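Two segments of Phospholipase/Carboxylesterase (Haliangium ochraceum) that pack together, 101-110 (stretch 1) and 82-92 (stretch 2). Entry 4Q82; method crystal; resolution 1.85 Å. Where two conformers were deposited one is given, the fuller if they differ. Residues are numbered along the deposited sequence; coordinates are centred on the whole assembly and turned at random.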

# COMPACT_ATOMS: atom_id res chain seq x y z
N ASP A 101 7.56 -16.28 1.65
CA ASP A 101 7.25 -16.65 0.28
C ASP A 101 5.75 -16.46 -0.01
O ASP A 101 5.37 -16.14 -1.14
CB ASP A 101 7.68 -18.09 -0.01
CG ASP A 101 9.12 -18.19 -0.52
OD1 ASP A 101 9.70 -17.15 -0.92
OD2 ASP A 101 9.68 -19.31 -0.54
N LYS A 102 4.89 -16.62 1.00
CA LYS A 102 3.45 -16.42 0.81
C LYS A 102 3.12 -15.02 0.31
O LYS A 102 2.18 -14.84 -0.47
CB LYS A 102 2.67 -16.64 2.12
CG LYS A 102 2.59 -18.09 2.58
CD LYS A 102 1.78 -18.15 3.87
CE LYS A 102 1.99 -19.45 4.64
NZ LYS A 102 1.52 -19.28 6.07
N VAL A 103 3.87 -14.03 0.78
CA VAL A 103 3.58 -12.63 0.47
C VAL A 103 3.81 -12.34 -1.02
O VAL A 103 3.27 -11.36 -1.56
CB VAL A 103 4.43 -11.67 1.38
CG1 VAL A 103 4.22 -10.20 1.02
CG2 VAL A 103 4.12 -11.90 2.87
N LEU A 104 4.54 -13.22 -1.72
CA LEU A 104 4.76 -13.02 -3.15
C LEU A 104 3.51 -13.31 -4.01
O LEU A 104 3.54 -13.10 -5.22
CB LEU A 104 5.91 -13.90 -3.65
CG LEU A 104 7.26 -13.71 -2.95
CD1 LEU A 104 8.27 -14.70 -3.54
CD2 LEU A 104 7.73 -12.25 -3.12
N ALA A 105 2.43 -13.78 -3.38
CA ALA A 105 1.23 -14.22 -4.12
C ALA A 105 0.53 -13.09 -4.88
O ALA A 105 0.05 -13.28 -6.01
CB ALA A 105 0.24 -14.86 -3.17
N ASN A 106 0.46 -11.92 -4.27
CA ASN A 106 -0.33 -10.82 -4.83
C ASN A 106 0.37 -9.49 -4.73
O ASN A 106 1.25 -9.30 -3.89
CB ASN A 106 -1.69 -10.65 -4.09
CG ASN A 106 -2.51 -11.91 -4.05
OD1 ASN A 106 -2.95 -12.35 -2.97
ND2 ASN A 106 -2.79 -12.46 -5.21
N GLY A 107 -0.06 -8.53 -5.54
CA GLY A 107 0.37 -7.16 -5.33
C GLY A 107 1.77 -6.88 -5.86
O GLY A 107 2.36 -7.69 -6.56
N PRO A 108 2.31 -5.70 -5.52
CA PRO A 108 3.64 -5.31 -5.98
C PRO A 108 4.71 -6.41 -5.84
O PRO A 108 5.43 -6.61 -6.82
CB PRO A 108 3.98 -4.10 -5.10
CG PRO A 108 2.62 -3.43 -4.95
CD PRO A 108 1.66 -4.62 -4.74
N PRO A 109 4.79 -7.12 -4.69
CA PRO A 109 5.90 -8.08 -4.63
C PRO A 109 5.75 -9.24 -5.62
O PRO A 109 6.75 -9.81 -6.06
CB PRO A 109 5.86 -8.58 -3.17
CG PRO A 109 4.43 -8.36 -2.73
CD PRO A 109 4.07 -7.04 -3.39
N ARG A 110 4.51 -9.60 -5.97
CA ARG A 110 4.29 -10.58 -7.03
C ARG A 110 4.94 -10.13 -8.34
O ARG A 110 5.73 -10.87 -8.94
CB ARG A 110 2.79 -10.83 -7.25
CG ARG A 110 2.48 -11.71 -8.45
CD ARG A 110 1.00 -11.63 -8.82
NE ARG A 110 0.70 -12.40 -10.02
CZ ARG A 110 0.42 -13.69 -10.03
NH1 ARG A 110 0.37 -14.38 -8.88
NH2 ARG A 110 0.17 -14.31 -11.17
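Stretch 2 82-92: LMVFWHGIGEN

Stretch 2 begins as the end of a beta strand, 82-86, and continues as a loop that includes a short 3-10 segment at 89-90. It runs against stretch 1 in the opposite sense. Its strand end lies by the helical prolines late in stretch 1, and its loop end lies by the start of stretch 1. The CA atoms of Phe85 and Pro108 are 7.3 Å apart, while those of Glu91 and Lys102 are 5.2 Å apart, so the backbones come closer at the loop end. Together the two segments bury 494 Å².

The strand is extended, and its alternation decides which residues take part. Leu82 and Val84 do not reach stretch 1. Met83, present as selenomethionine, points toward it, and its SE lies 4.0 Å from Pro108 CG.

Phe85 also points toward stretch 1, with chi1 in the t well. Its ring is the main apolar surface of the strand here. Pro108 sits over one face: Pro108 CD is 3.8 Å from the centroid of the Phe85 ring and 16° off the ring normal, a CH-pi contact. Pro109 CD approaches Phe85 CD2 at 3.5 Å. Gly107 CA is 4.0 Å from Phe85 CZ. A CB at Gly107 would lie 2.5 Å from Phe85 CZ, a clash, and the positive phi of Gly107 also favours glycine. Asn106 O is 3.8 Å from Phe85 CE2.

Trp86 points away and makes no contact. His87 follows in the loop and points toward stretch 1. His87 CD2 is 3.9 Å from Val103 CG2. His87 ND1 donates to Gly88 O at 2.7 Å, which ties the side chain to its own loop.

Gly88 O also accepts from Glu91 N at 3.0 Å, and Ile89 O accepts from Asn92 N at 3.2 Å. Both bonds join residues three apart, as in a 3-10 turn, and bracket the segment 89-90. Ile89 stays out of reach of stretch 1, and Gly90 barely touches it.

Glu91 has the largest covered area of either stretch. The CA-to-CB bond of Glu91 points sideways, yet Glu91 CG packs 3.1 Å from Lys102 O and 4.0 Å from Ala105 CB. Glu91 OE1 lies 3.4 Å from Asn106 OD1. Both atoms are acceptors, so this is proximity without a hydrogen bond.

The CA-to-CB bond of Asn92 points away from stretch 1. Its backbone makes the one hydrogen bond across the stretches, from Lys102 NZ to Asn92 O at 3.3 Å. The lysine side chain is extended, with chi2 to chi4 all t, and so reaches this carbonyl.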

# COMPACT_ATOMS: atom_id res chain seq x y z
N LEU A 82 8.75 6.19 -1.32
CA LEU A 82 8.59 4.95 -0.60
C LEU A 82 7.17 4.44 -0.76
O LEU A 82 6.20 5.20 -0.62
CB LEU A 82 8.92 5.12 0.89
CG LEU A 82 8.51 3.99 1.83
CD1 LEU A 82 9.33 2.74 1.53
CD2 LEU A 82 8.75 4.43 3.28
N MSE A 83 7.04 3.15 -1.04
CA MSE A 83 5.75 2.49 -1.05
C MSE A 83 5.78 1.34 -0.06
O MSE A 83 6.63 0.45 -0.17
CB MSE A 83 5.41 1.97 -2.45
CG MSE A 83 4.07 1.24 -2.52
SE MSE A 83 3.81 0.34 -4.26
CE MSE A 83 3.88 1.92 -5.42
N VAL A 84 4.84 1.33 0.88
CA VAL A 84 4.74 0.19 1.79
C VAL A 84 3.42 -0.51 1.47
O VAL A 84 2.34 0.12 1.49
CB VAL A 84 4.80 0.60 3.26
CG1 VAL A 84 4.63 -0.63 4.19
CG2 VAL A 84 6.15 1.31 3.56
N PHE A 85 3.52 -1.79 1.13
CA PHE A 85 2.36 -2.58 0.68
C PHE A 85 2.00 -3.64 1.72
O PHE A 85 2.89 -4.38 2.18
CB PHE A 85 2.65 -3.26 -0.66
CG PHE A 85 1.74 -4.45 -0.93
CD1 PHE A 85 0.42 -4.24 -1.31
CD2 PHE A 85 2.20 -5.76 -0.76
CE1 PHE A 85 -0.46 -5.34 -1.55
CE2 PHE A 85 1.36 -6.85 -0.98
CZ PHE A 85 0.02 -6.65 -1.38
N TRP A 86 0.71 -3.72 2.08
CA TRP A 86 0.22 -4.72 3.05
C TRP A 86 -0.69 -5.75 2.37
O TRP A 86 -1.71 -5.41 1.77
CB TRP A 86 -0.54 -4.01 4.20
CG TRP A 86 0.35 -3.12 4.97
CD1 TRP A 86 0.65 -1.81 4.70
CD2 TRP A 86 1.11 -3.47 6.14
NE1 TRP A 86 1.54 -1.34 5.63
CE2 TRP A 86 1.85 -2.33 6.51
CE3 TRP A 86 1.23 -4.64 6.90
CZ2 TRP A 86 2.68 -2.32 7.63
CZ3 TRP A 86 2.09 -4.63 8.00
CH2 TRP A 86 2.78 -3.47 8.36
N HIS A 87 -0.30 -7.02 2.51
CA HIS A 87 -0.96 -8.15 1.88
C HIS A 87 -2.33 -8.51 2.52
O HIS A 87 -2.72 -7.96 3.57
CB HIS A 87 -0.01 -9.35 1.96
CG HIS A 87 0.24 -9.80 3.37
ND1 HIS A 87 -0.69 -10.53 4.09
CD2 HIS A 87 1.29 -9.59 4.20
CE1 HIS A 87 -0.21 -10.76 5.31
NE2 HIS A 87 0.99 -10.21 5.40
N GLY A 88 -3.02 -9.45 1.90
CA GLY A 88 -4.30 -9.90 2.43
C GLY A 88 -4.17 -11.06 3.41
O GLY A 88 -3.10 -11.64 3.59
N ILE A 89 -5.29 -11.45 4.01
CA ILE A 89 -5.25 -12.39 5.15
C ILE A 89 -4.69 -13.77 4.77
O ILE A 89 -4.10 -14.49 5.61
CB ILE A 89 -6.66 -12.51 5.79
CG1 ILE A 89 -6.58 -12.97 7.25
CG2 ILE A 89 -7.58 -13.39 4.93
CD1 ILE A 89 -7.92 -12.78 7.99
N GLY A 90 -4.84 -14.16 3.50
CA GLY A 90 -4.36 -15.46 3.06
C GLY A 90 -2.86 -15.57 3.14
O GLY A 90 -2.29 -16.67 3.17
N GLU A 91 -2.20 -14.43 3.16
CA GLU A 91 -0.75 -14.44 3.11
C GLU A 91 -0.11 -14.14 4.48
O GLU A 91 1.10 -13.94 4.55
CB GLU A 91 -0.28 -13.45 2.03
CG GLU A 91 -0.55 -13.95 0.61
CD GLU A 91 -2.04 -14.07 0.27
OE1 GLU A 91 -2.77 -13.07 0.36
OE2 GLU A 91 -2.48 -15.19 -0.09
N ASN A 92 -0.91 -14.13 5.56
CA ASN A 92 -0.37 -14.01 6.92
C ASN A 92 0.67 -15.11 7.18
O ASN A 92 0.54 -16.24 6.69
CB ASN A 92 -1.47 -14.12 8.00
CG ASN A 92 -2.36 -12.88 8.09
OD1 ASN A 92 -2.25 -11.93 7.31
ND2 ASN A 92 -3.29 -12.91 9.05